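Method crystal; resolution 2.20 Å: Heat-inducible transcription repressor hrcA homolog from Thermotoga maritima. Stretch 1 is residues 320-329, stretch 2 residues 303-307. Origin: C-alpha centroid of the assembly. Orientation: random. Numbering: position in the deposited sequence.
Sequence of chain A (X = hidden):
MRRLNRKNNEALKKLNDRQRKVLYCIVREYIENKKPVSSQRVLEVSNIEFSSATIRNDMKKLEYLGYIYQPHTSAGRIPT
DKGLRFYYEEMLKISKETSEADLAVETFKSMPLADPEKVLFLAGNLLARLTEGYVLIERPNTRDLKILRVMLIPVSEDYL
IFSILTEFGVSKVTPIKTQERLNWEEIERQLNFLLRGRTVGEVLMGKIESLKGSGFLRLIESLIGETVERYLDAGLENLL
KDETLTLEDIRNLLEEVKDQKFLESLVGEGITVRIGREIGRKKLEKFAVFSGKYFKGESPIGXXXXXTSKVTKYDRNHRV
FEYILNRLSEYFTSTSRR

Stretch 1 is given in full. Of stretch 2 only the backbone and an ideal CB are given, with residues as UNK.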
ATOM      1  N   VAL A 320      14.549  -6.266  -0.038  1.00 16.06           N
ATOM      2  CA  VAL A 320      13.332  -6.228  -0.813  1.00 16.69           C
ATOM      3  C   VAL A 320      13.228  -7.467  -1.713  1.00 17.21           C
ATOM      4  O   VAL A 320      12.155  -8.036  -1.838  1.00 16.83           O
ATOM      5  CB  VAL A 320      13.243  -4.948  -1.665  1.00 16.79           C
ATOM      6  CG1 VAL A 320      12.090  -5.009  -2.624  1.00 18.16           C
ATOM      7  CG2 VAL A 320      13.077  -3.754  -0.788  1.00 17.13           C
ATOM      8  N   PHE A 321      14.354  -7.901  -2.275  1.00 17.77           N
ATOM      9  CA  PHE A 321      14.399  -8.996  -3.241  1.00 18.37           C
ATOM     10  C   PHE A 321      14.103 -10.273  -2.527  1.00 18.71           C
ATOM     11  O   PHE A 321      13.232 -11.019  -2.929  1.00 18.55           O
ATOM     12  CB  PHE A 321      15.763  -9.045  -3.897  1.00 18.74           C
ATOM     13  CG  PHE A 321      15.890 -10.017  -5.050  1.00 18.46           C
ATOM     14  CD1 PHE A 321      15.639  -9.600  -6.338  1.00 18.32           C
ATOM     15  CD2 PHE A 321      16.380 -11.303  -4.848  1.00 17.45           C
ATOM     16  CE1 PHE A 321      15.821 -10.453  -7.413  1.00 19.34           C
ATOM     17  CE2 PHE A 321      16.566 -12.176  -5.920  1.00 18.43           C
ATOM     18  CZ  PHE A 321      16.270 -11.759  -7.198  1.00 19.49           C
ATOM     19  N   GLU A 322      14.791 -10.495  -1.420  1.00 19.09           N
ATOM     20  CA  GLU A 322      14.549 -11.662  -0.607  1.00 19.94           C
ATOM     21  C   GLU A 322      13.089 -11.775  -0.082  1.00 18.86           C
ATOM     22  O   GLU A 322      12.498 -12.854  -0.126  1.00 18.25           O
ATOM     23  CB  GLU A 322      15.536 -11.709   0.559  1.00 20.82           C
ATOM     24  CG  GLU A 322      15.396 -12.990   1.353  1.00 24.67           C
ATOM     25  CD  GLU A 322      16.387 -13.142   2.496  1.00 31.04           C
ATOM     26  OE1 GLU A 322      16.666 -12.152   3.216  1.00 35.42           O
ATOM     27  OE2 GLU A 322      16.850 -14.289   2.700  1.00 34.56           O
ATOM     28  N   TYR A 323      12.518 -10.688   0.425  1.00 18.07           N
ATOM     29  CA  TYR A 323      11.116 -10.713   0.882  1.00 18.45           C
ATOM     30  C   TYR A 323      10.162 -11.152  -0.226  1.00 18.92           C
ATOM     31  O   TYR A 323       9.350 -12.037  -0.018  1.00 19.76           O
ATOM     32  CB  TYR A 323      10.687  -9.348   1.420  1.00 18.12           C
ATOM     33  CG  TYR A 323       9.362  -9.334   2.154  1.00 17.64           C
ATOM     34  CD1 TYR A 323       9.300  -9.549   3.534  1.00 18.61           C
ATOM     35  CD2 TYR A 323       8.171  -9.089   1.484  1.00 17.08           C
ATOM     36  CE1 TYR A 323       8.095  -9.522   4.207  1.00 17.13           C
ATOM     37  CE2 TYR A 323       6.963  -9.060   2.156  1.00 15.94           C
ATOM     38  CZ  TYR A 323       6.929  -9.283   3.502  1.00 16.41           C
ATOM     39  OH  TYR A 323       5.725  -9.239   4.153  1.00 16.67           O
ATOM     40  N   ILE A 324      10.282 -10.550  -1.408  1.00 20.21           N
ATOM     41  CA  ILE A 324       9.350 -10.812  -2.507  1.00 20.68           C
ATOM     42  C   ILE A 324       9.502 -12.232  -3.035  1.00 20.36           C
ATOM     43  O   ILE A 324       8.503 -12.898  -3.308  1.00 20.20           O
ATOM     44  CB  ILE A 324       9.511  -9.775  -3.669  1.00 20.51           C
ATOM     45  CG1 ILE A 324       8.693  -8.526  -3.396  1.00 23.56           C
ATOM     46  CG2 ILE A 324       8.909 -10.288  -4.979  1.00 20.62           C
ATOM     47  CD1 ILE A 324       9.284  -7.632  -2.503  1.00 25.88           C
ATOM     48  N   LEU A 325      10.743 -12.677  -3.200  1.00 19.91           N
ATOM     49  CA  LEU A 325      11.001 -14.044  -3.608  1.00 20.33           C
ATOM     50  C   LEU A 325      10.367 -15.021  -2.643  1.00 19.46           C
ATOM     51  O   LEU A 325       9.749 -15.969  -3.081  1.00 19.28           O
ATOM     52  CB  LEU A 325      12.482 -14.363  -3.697  1.00 20.78           C
ATOM     53  CG  LEU A 325      13.179 -14.505  -5.054  1.00 24.11           C
ATOM     54  CD1 LEU A 325      14.437 -15.263  -4.819  1.00 25.49           C
ATOM     55  CD2 LEU A 325      12.347 -15.193  -6.096  1.00 26.44           C
ATOM     56  N   ASN A 326      10.562 -14.825  -1.343  1.00 19.18           N
ATOM     57  CA  ASN A 326       9.921 -15.682  -0.337  1.00 19.42           C
ATOM     58  C   ASN A 326       8.380 -15.643  -0.431  1.00 19.14           C
ATOM     59  O   ASN A 326       7.728 -16.643  -0.183  1.00 17.76           O
ATOM     60  CB  ASN A 326      10.332 -15.285   1.080  1.00 19.88           C
ATOM     61  CG  ASN A 326      11.763 -15.676   1.418  1.00 21.83           C
ATOM     62  OD1 ASN A 326      12.400 -16.453   0.715  1.00 26.12           O
ATOM     63  ND2 ASN A 326      12.269 -15.133   2.514  1.00 22.62           N
ATOM     64  N   ARG A 327       7.821 -14.492  -0.796  1.00 19.17           N
ATOM     65  CA  ARG A 327       6.372 -14.359  -0.988  1.00 20.12           C
ATOM     66  C   ARG A 327       5.893 -15.122  -2.195  1.00 20.02           C
ATOM     67  O   ARG A 327       4.814 -15.668  -2.179  1.00 19.49           O
ATOM     68  CB  ARG A 327       5.965 -12.899  -1.203  1.00 20.62           C
ATOM     69  CG  ARG A 327       5.590 -12.157   0.032  1.00 22.10           C
ATOM     70  CD  ARG A 327       6.387 -12.501   1.205  1.00 25.09           C
ATOM     71  NE  ARG A 327       5.587 -13.025   2.291  1.00 22.38           N
ATOM     72  CZ  ARG A 327       5.993 -13.953   3.160  1.00 27.91           C
ATOM     73  NH1 ARG A 327       7.203 -14.501   3.071  1.00 26.25           N
ATOM     74  NH2 ARG A 327       5.167 -14.333   4.167  1.00 30.14           N
ATOM     75  N   LEU A 328       6.691 -15.138  -3.251  1.00 19.70           N
ATOM     76  CA  LEU A 328       6.307 -15.820  -4.466  1.00 20.02           C
ATOM     77  C   LEU A 328       6.333 -17.304  -4.210  1.00 20.04           C
ATOM     78  O   LEU A 328       5.422 -18.010  -4.612  1.00 18.98           O
ATOM     79  CB  LEU A 328       7.249 -15.471  -5.630  1.00 20.37           C
ATOM     80  CG  LEU A 328       7.030 -14.100  -6.260  1.00 21.21           C
ATOM     81  CD1 LEU A 328       8.064 -13.862  -7.326  1.00 21.53           C
ATOM     82  CD2 LEU A 328       5.639 -13.990  -6.837  1.00 22.67           C
ATOM     83  N   SER A 329       7.374 -17.771  -3.524  1.00 20.64           N
ATOM     84  CA  SER A 329       7.452 -19.177  -3.135  1.00 21.48           C
ATOM     85  C   SER A 329       6.251 -19.565  -2.296  1.00 21.67           C
ATOM     86  O   SER A 329       5.708 -20.655  -2.450  1.00 21.67           O
ATOM     87  CB  SER A 329       8.745 -19.479  -2.374  1.00 21.52           C
ATOM     88  OG  SER A 329       9.829 -19.439  -3.276  1.00 22.85           O
ATOM     89  N   UNK A 303      13.187 -18.314 -12.339  1.00 21.08           N
ATOM     90  CA  UNK A 303      14.150 -17.369 -11.807  1.00 21.09           C
ATOM     91  C   UNK A 303      13.637 -15.917 -11.851  1.00 20.81           C
ATOM     92  O   UNK A 303      12.807 -15.545 -12.695  1.00 21.09           O
ATOM     93  CB  UNK A 303      15.462 -17.484 -12.586  1.00 21.09           C
ATOM     94  N   UNK A 304      14.131 -15.117 -10.909  1.00 19.58           N
ATOM     95  CA  UNK A 304      13.879 -13.687 -10.824  1.00 18.95           C
ATOM     96  C   UNK A 304      15.206 -12.938 -10.898  1.00 19.01           C
ATOM     97  O   UNK A 304      16.179 -13.341 -10.272  1.00 18.46           O
ATOM     98  CB  UNK A 304      13.127 -13.339  -9.537  1.00 18.95           C
ATOM     99  N   UNK A 305      15.224 -11.846 -11.650  1.00 19.57           N
ATOM    100  CA  UNK A 305      16.402 -11.006 -11.839  1.00 20.01           C
ATOM    101  C   UNK A 305      16.060  -9.550 -11.567  1.00 20.14           C
ATOM    102  O   UNK A 305      15.058  -9.052 -12.062  1.00 20.75           O
ATOM    103  CB  UNK A 305      16.960 -11.166 -13.254  1.00 20.01           C
ATOM    104  N   UNK A 306      16.890  -8.891 -10.759  1.00 19.87           N
ATOM    105  CA  UNK A 306      16.844  -7.447 -10.537  1.00 19.71           C
ATOM    106  C   UNK A 306      18.153  -6.810 -11.040  1.00 18.98           C
ATOM    107  O   UNK A 306      19.236  -7.078 -10.507  1.00 18.81           O
ATOM    108  CB  UNK A 306      16.621  -7.135  -9.056  1.00 19.71           C
ATOM    109  N   UNK A 307      18.047  -5.943 -12.019  1.00 18.39           N
ATOM    110  CA  UNK A 307      19.181  -5.220 -12.556  1.00 18.59           C
ATOM    111  C   UNK A 307      19.084  -3.775 -12.107  1.00 18.77           C
ATOM    112  O   UNK A 307      18.050  -3.151 -12.258  1.00 18.69           O
ATOM    113  CB  UNK A 307      19.236  -5.323 -14.082  1.00 18.59           C
TER

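The five residues of stretch 2 form part of an extended strand that runs nearly antiparallel to the helix of stretch 1, at 158°, with the axes 10.5 Å apart at their closest. In such a strand successive side chains alternate between the two faces, so the helix can be met by every second position. What the helix offers is apolar: the ring of Phe321 and the methyl groups of Leu325 and Leu328.

Position 303 has its CA-to-CB bond pointing away from the helix, and nothing of stretch 1 lies within 5.5 Å of the ideal CB. The helix therefore sets no preference, and small, polar or bulky residues would all be compatible with it. The deposited residue is Ser303, which makes no contact with stretch 1.

Position 304 points toward the helix. Its phi/psi of -121/138° is ordinary for a strand and suits beta-branched residues. The ideal CB lies 4.0 Å from Leu325 CD2 and 4.2 Å from Phe321 CZ, so the space is apolar and already narrow, with no charge or polar side-chain partner. Valine or isoleucine would fit well, alanine would fill less, and leucine might be accommodated. The residue is Val304, with chi1 in the t well. Its branches spread along the helix: CG1 lies 3.8 Å from Phe321 CE1, whereas CG2 packs 3.4 Å from Leu325 CD2 and reaches Leu328 CD1 at 4.4 Å. The CA-to-CB bond of Leu325 points sideways, but the end of its side chain comes nearer and makes this close contact. The backbone contributes too, since Val304 O sits 3.5 Å from Phe321 CZ, at the ring edge.

Position 305 turns away again, its ideal CB beyond 5.5 Å of any helix atom, so stretch 1 cannot discriminate among side chains here. It is Tyr305, whose side chain stays clear of the helix and whose OH is hydrogen-bonded elsewhere in the structure. Only its backbone approaches: Tyr305 C is 4.3 Å from Phe321 CE1, near the plane of the ring.

Position 306 faces the helix once more, with its CA 7.8 Å from the CA of Phe321 and its ideal CB 3.8 Å from Phe321 CE1. An aliphatic residue such as valine, isoleucine, leucine or methionine would suit this aromatic neighbour. Leu306 is found, its CB packing there, so that Phe321 touches both inward-facing residues.

Position 307 is out of reach, so the choice is open. The residue is Phe307, whose ring remains at least 8.5 Å from stretch 1.

Stretch 2, residues 303-307: SVYLF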
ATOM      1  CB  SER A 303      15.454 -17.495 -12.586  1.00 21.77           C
ATOM      2  OG  SER A 303      15.971 -18.808 -12.415  1.00 22.34           O
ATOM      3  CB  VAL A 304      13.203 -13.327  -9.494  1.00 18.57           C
ATOM      4  CG1 VAL A 304      12.880 -11.842  -9.421  1.00 17.25           C
ATOM      5  CG2 VAL A 304      11.940 -14.156  -9.295  1.00 19.27           C
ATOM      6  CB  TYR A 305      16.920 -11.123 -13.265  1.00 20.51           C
ATOM      7  CG  TYR A 305      17.247 -12.531 -13.673  1.00 19.49           C
ATOM      8  CD1 TYR A 305      16.271 -13.362 -14.180  1.00 18.71           C
ATOM      9  CD2 TYR A 305      18.539 -13.026 -13.558  1.00 19.31           C
ATOM     10  CE1 TYR A 305      16.568 -14.662 -14.564  1.00 18.24           C
ATOM     11  CE2 TYR A 305      18.841 -14.317 -13.925  1.00 17.64           C
ATOM     12  CZ  TYR A 305      17.854 -15.132 -14.434  1.00 15.70           C
ATOM     13  OH  TYR A 305      18.157 -16.418 -14.833  1.00 13.67           O
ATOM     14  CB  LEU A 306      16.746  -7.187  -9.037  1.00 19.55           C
ATOM     15  CG  LEU A 306      16.221  -5.876  -8.454  1.00 21.38           C
ATOM     16  CD1 LEU A 306      17.070  -5.423  -7.301  1.00 21.64           C
ATOM     17  CD2 LEU A 306      15.978  -4.763  -9.438  1.00 22.31           C
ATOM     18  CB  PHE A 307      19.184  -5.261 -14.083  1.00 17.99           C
ATOM     19  CG  PHE A 307      19.389  -6.622 -14.655  1.00 18.98           C
ATOM     20  CD1 PHE A 307      18.304  -7.411 -14.999  1.00 20.31           C
ATOM     21  CD2 PHE A 307      20.665  -7.096 -14.900  1.00 18.38           C
ATOM     22  CE1 PHE A 307      18.497  -8.681 -15.563  1.00 20.57           C
ATOM     23  CE2 PHE A 307      20.856  -8.342 -15.438  1.00 21.34           C
ATOM     24  CZ  PHE A 307      19.758  -9.143 -15.767  1.00 21.83           C
TER
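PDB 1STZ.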